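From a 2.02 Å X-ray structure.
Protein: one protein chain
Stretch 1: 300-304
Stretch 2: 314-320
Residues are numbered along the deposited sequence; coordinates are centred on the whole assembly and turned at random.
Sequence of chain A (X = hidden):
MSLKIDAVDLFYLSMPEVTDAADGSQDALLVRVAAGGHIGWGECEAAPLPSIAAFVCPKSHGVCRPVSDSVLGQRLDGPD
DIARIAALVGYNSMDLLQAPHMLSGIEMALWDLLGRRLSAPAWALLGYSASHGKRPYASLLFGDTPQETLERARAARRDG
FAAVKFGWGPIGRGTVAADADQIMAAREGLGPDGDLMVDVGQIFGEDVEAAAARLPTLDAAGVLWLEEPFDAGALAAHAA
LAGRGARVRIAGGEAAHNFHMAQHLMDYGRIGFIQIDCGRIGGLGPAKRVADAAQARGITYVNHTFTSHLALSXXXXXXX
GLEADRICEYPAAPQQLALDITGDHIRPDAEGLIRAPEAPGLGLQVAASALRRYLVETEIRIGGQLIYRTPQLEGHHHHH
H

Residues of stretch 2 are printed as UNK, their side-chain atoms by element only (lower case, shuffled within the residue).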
ATOM      1  N   THR A 300     -12.486  21.199  -1.613  1.00 19.32           N
ATOM      2  CA  THR A 300     -13.486  20.675  -0.691  1.00 18.26           C
ATOM      3  C   THR A 300     -13.100  19.299  -0.142  1.00 17.71           C
ATOM      4  O   THR A 300     -12.800  18.374  -0.894  1.00 17.24           O
ATOM      5  CB  THR A 300     -14.870  20.584  -1.346  1.00 18.65           C
ATOM      6  OG1 THR A 300     -15.231  21.863  -1.877  1.00 19.03           O
ATOM      7  CG2 THR A 300     -15.949  20.126  -0.304  1.00 18.32           C
ATOM      8  N   TYR A 301     -13.111  19.194   1.185  1.00 17.10           N
ATOM      9  CA  TYR A 301     -12.855  17.946   1.886  1.00 16.31           C
ATOM     10  C   TYR A 301     -14.190  17.281   2.255  1.00 15.77           C
ATOM     11  O   TYR A 301     -15.116  17.949   2.689  1.00 15.50           O
ATOM     12  CB  TYR A 301     -12.028  18.239   3.146  1.00 15.92           C
ATOM     13  CG  TYR A 301     -11.642  17.035   3.955  1.00 16.49           C
ATOM     14  CD1 TYR A 301     -10.321  16.556   3.947  1.00 15.04           C
ATOM     15  CD2 TYR A 301     -12.576  16.409   4.804  1.00 17.37           C
ATOM     16  CE1 TYR A 301      -9.956  15.449   4.726  1.00 16.74           C
ATOM     17  CE2 TYR A 301     -12.223  15.301   5.577  1.00 15.81           C
ATOM     18  CZ  TYR A 301     -10.917  14.832   5.530  1.00 15.21           C
ATOM     19  OH  TYR A 301     -10.575  13.758   6.292  1.00 16.50           O
ATOM     20  N   VAL A 302     -14.272  15.967   2.057  1.00 14.93           N
ATOM     21  CA  VAL A 302     -15.453  15.198   2.417  1.00 14.88           C
ATOM     22  C   VAL A 302     -14.944  13.927   3.060  1.00 14.75           C
ATOM     23  O   VAL A 302     -13.890  13.417   2.683  1.00 14.43           O
ATOM     24  CB  VAL A 302     -16.361  14.823   1.177  1.00 14.50           C
ATOM     25  CG1 VAL A 302     -17.776  14.438   1.639  1.00 14.36           C
ATOM     26  CG2 VAL A 302     -16.449  15.961   0.127  1.00 14.16           C
ATOM     27  N   ASN A 303     -15.675  13.418   4.042  1.00 14.23           N
ATOM     28  CA  ASN A 303     -15.412  12.071   4.516  1.00 14.61           C
ATOM     29  C   ASN A 303     -15.759  11.027   3.449  1.00 14.29           C
ATOM     30  O   ASN A 303     -16.665  11.243   2.620  1.00 14.41           O
ATOM     31  CB  ASN A 303     -16.211  11.775   5.788  1.00 13.94           C
ATOM     32  CG  ASN A 303     -17.704  11.807   5.550  1.00 14.35           C
ATOM     33  OD1 ASN A 303     -18.224  12.750   4.966  1.00 13.86           O
ATOM     34  ND2 ASN A 303     -18.394  10.769   5.974  1.00 13.89           N
ATOM     35  N   HIS A 304     -15.018   9.920   3.458  1.00 13.45           N
ATOM     36  CA  HIS A 304     -15.510   8.687   2.875  1.00 14.24           C
ATOM     37  C   HIS A 304     -15.971   7.790   4.018  1.00 14.84           C
ATOM     38  O   HIS A 304     -15.169   7.416   4.872  1.00 14.56           O
ATOM     39  CB  HIS A 304     -14.451   7.931   2.050  1.00 14.99           C
ATOM     40  CG  HIS A 304     -14.906   6.563   1.655  1.00 14.34           C
ATOM     41  ND1 HIS A 304     -14.658   5.443   2.419  1.00 17.73           N
ATOM     42  CD2 HIS A 304     -15.669   6.146   0.617  1.00 15.27           C
ATOM     43  CE1 HIS A 304     -15.227   4.390   1.861  1.00 16.82           C
ATOM     44  NE2 HIS A 304     -15.844   4.790   0.763  1.00 17.65           N
ATOM     45  N   UNK A 314     -15.718   9.099  13.229  1.00 13.58           N
ATOM     46  CA  UNK A 314     -14.275   9.284  13.079  1.00 14.47           C
ATOM     47  C   UNK A 314     -13.957  10.084  11.834  1.00 14.32           C
ATOM     48  O   UNK A 314     -13.135  10.988  11.871  1.00 14.44           O
ATOM     49  c   UNK A 314     -13.548   7.943  13.064  1.00 14.21           C
ATOM     50  N   UNK A 315     -14.650   9.780  10.733  1.00 15.32           N
ATOM     51  CA  UNK A 315     -14.346  10.439   9.467  1.00 15.58           C
ATOM     52  C   UNK A 315     -14.937  11.851   9.362  1.00 15.23           C
ATOM     53  O   UNK A 315     -14.558  12.600   8.479  1.00 15.52           O
ATOM     54  o   UNK A 315     -13.732   8.468   8.115  1.00 17.62           O
ATOM     55  c   UNK A 315     -14.694   9.553   8.270  1.00 15.31           C
ATOM     56  N   UNK A 316     -15.842  12.207  10.274  1.00 15.17           N
ATOM     57  CA  UNK A 316     -16.327  13.593  10.387  1.00 14.56           C
ATOM     58  C   UNK A 316     -15.362  14.455  11.199  1.00 14.71           C
ATOM     59  O   UNK A 316     -15.241  15.654  10.942  1.00 14.82           O
ATOM     60  c   UNK A 316     -17.718  13.640  11.020  1.00 15.10           C
ATOM     61  c   UNK A 316     -18.979  13.745   8.903  1.00 17.79           C
ATOM     62  c   UNK A 316     -20.203  13.135  10.977  1.00 15.12           C
ATOM     63  c   UNK A 316     -18.879  13.032  10.221  1.00 15.51           C
ATOM     64  N   UNK A 317     -14.675  13.849  12.175  1.00 14.39           N
ATOM     65  CA  UNK A 317     -13.766  14.609  13.054  1.00 14.68           C
ATOM     66  C   UNK A 317     -12.807  15.544  12.288  1.00 14.25           C
ATOM     67  O   UNK A 317     -12.704  16.714  12.633  1.00 14.88           O
ATOM     68  c   UNK A 317     -14.688  13.373  15.875  1.00 15.68           C
ATOM     69  o   UNK A 317     -14.431  14.502  16.334  1.00 13.77           O
ATOM     70  n   UNK A 317     -15.770  12.690  16.218  1.00 14.05           N
ATOM     71  c   UNK A 317     -12.961  13.699  14.000  1.00 14.22           C
ATOM     72  c   UNK A 317     -13.768  12.703  14.858  1.00 13.93           C
ATOM     73  N   UNK A 318     -12.120  15.048  11.233  1.00 15.10           N
ATOM     74  CA  UNK A 318     -11.090  15.893  10.601  1.00 14.75           C
ATOM     75  C   UNK A 318     -11.576  17.155   9.886  1.00 15.68           C
ATOM     76  O   UNK A 318     -10.749  18.002   9.518  1.00 16.47           O
ATOM     77  c   UNK A 318     -10.812  13.558  10.080  1.00 15.89           C
ATOM     78  c   UNK A 318     -12.184  13.729  10.576  1.00 14.31           C
ATOM     79  c   UNK A 318     -10.453  14.946   9.578  1.00 14.87           C
ATOM     80  N   UNK A 319     -12.880  17.280   9.653  1.00 15.86           N
ATOM     81  CA  UNK A 319     -13.395  18.508   9.052  1.00 16.49           C
ATOM     82  C   UNK A 319     -14.551  19.111   9.840  1.00 16.87           C
ATOM     83  O   UNK A 319     -15.281  19.953   9.321  1.00 17.14           O
ATOM     84  c   UNK A 319     -13.680  18.362   7.524  1.00 15.53           C
ATOM     85  c   UNK A 319     -15.046  16.178   7.478  1.00 16.51           C
ATOM     86  c   UNK A 319     -14.925  17.535   7.139  1.00 16.19           C
ATOM     87  c   UNK A 319     -16.149  15.434   7.084  1.00 16.28           C
ATOM     88  c   UNK A 319     -17.157  16.032   6.283  1.00 15.89           C
ATOM     89  c   UNK A 319     -17.026  17.375   5.911  1.00 15.23           C
ATOM     90  c   UNK A 319     -15.924  18.109   6.334  1.00 15.63           C
ATOM     91  N   UNK A 320     -14.678  18.703  11.109  1.00 17.51           N
ATOM     92  CA  UNK A 320     -15.739  19.187  11.997  1.00 17.86           C
ATOM     93  C   UNK A 320     -15.740  20.716  12.070  1.00 18.45           C
ATOM     94  O   UNK A 320     -16.786  21.351  12.018  1.00 18.63           O
ATOM     95  c   UNK A 320     -15.575  18.596  13.399  1.00 17.20           C
TER
HETATM   96  O   HOH W   1     -12.478  12.089   6.889  1.00 13.70           O
HETATM   97  O   HOH W   2     -15.254   6.334   7.321  1.00 17.72           O

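Position 314 has one side-chain atom, a carbon. This CB lies 8.4 Å from its nearest neighbour in stretch 1, O of His-304, and touches nothing there. A lone CB means alanine, so this is Ala-314.

Position 315 has one carbon and then one oxygen. CB points toward the strand and lies 3.7 Å from CB of Asn-303. The backbone O of 315 comes closer, 3.3 Å from CB of Asn-303. A carbon bearing a single oxygen, with no further branch, is serine: Ser-315. Its chi1 is m. OG of Ser-315 is 3.7 Å from O of His-304, and no direct hydrogen bond forms. Water 2 bridges them, 2.7 Å from OG of Ser-315 and 2.7 Å from O of His-304.

Position 316 has four carbons, forked at the second beyond the backbone. Its CA-to-CB bond points away from the strand, but the end of the side chain comes nearer. One terminal carbon of 316 lies 4.1 Å from CG of Asn-303. The fork is that of leucine, Leu-316, and the near carbon is CD2.

Position 317 has three carbons in a row, the third carrying one oxygen and one nitrogen. It is out of reach of stretch 1. A terminal amide on a three-carbon chain is glutamine. The backbone N of Gln-317 makes a weak hydrogen bond to O of Ala-314, at 3.3 Å.

Position 318 has three carbons that close a ring onto the backbone N. CB of 318 lies 3.5 Å from OH and 4.1 Å from CZ of Tyr-301. Only proline closes such a ring, so this is Pro-318.

Position 319 has one carbon followed by a ring of six carbons, with no oxygen on it. The ring carbon joined to CB of 319 lies 3.5 Å from CD2 of Tyr-301. The ring also reaches Val-302 and Asn-303. It is phenylalanine. CZ of Phe-319 is 4.3 Å from CA of Val-302, and CE2 of Phe-319 is 3.7 Å from N of Asn-303. The backbone N of Phe-319 donates a hydrogen bond to O of Leu-316 at 3.1 Å.

Position 320 again has a single carbon and is out of reach of the strand. It is Ala-320.

The contact buries 314 Å² and has no direct hydrogen bond across it. Packing and water join the two stretches. The rings of Tyr-301 and Phe-319 meet obliquely, centroids 5.2 Å apart and planes at 48°. Water 1 accepts from OH of Tyr-301 at 2.6 Å and donates to O of Ser-315 at 2.7 Å, so the buried hydroxyl and carbonyl are both satisfied.

Stretch 2 (314-320) ASLQPFA
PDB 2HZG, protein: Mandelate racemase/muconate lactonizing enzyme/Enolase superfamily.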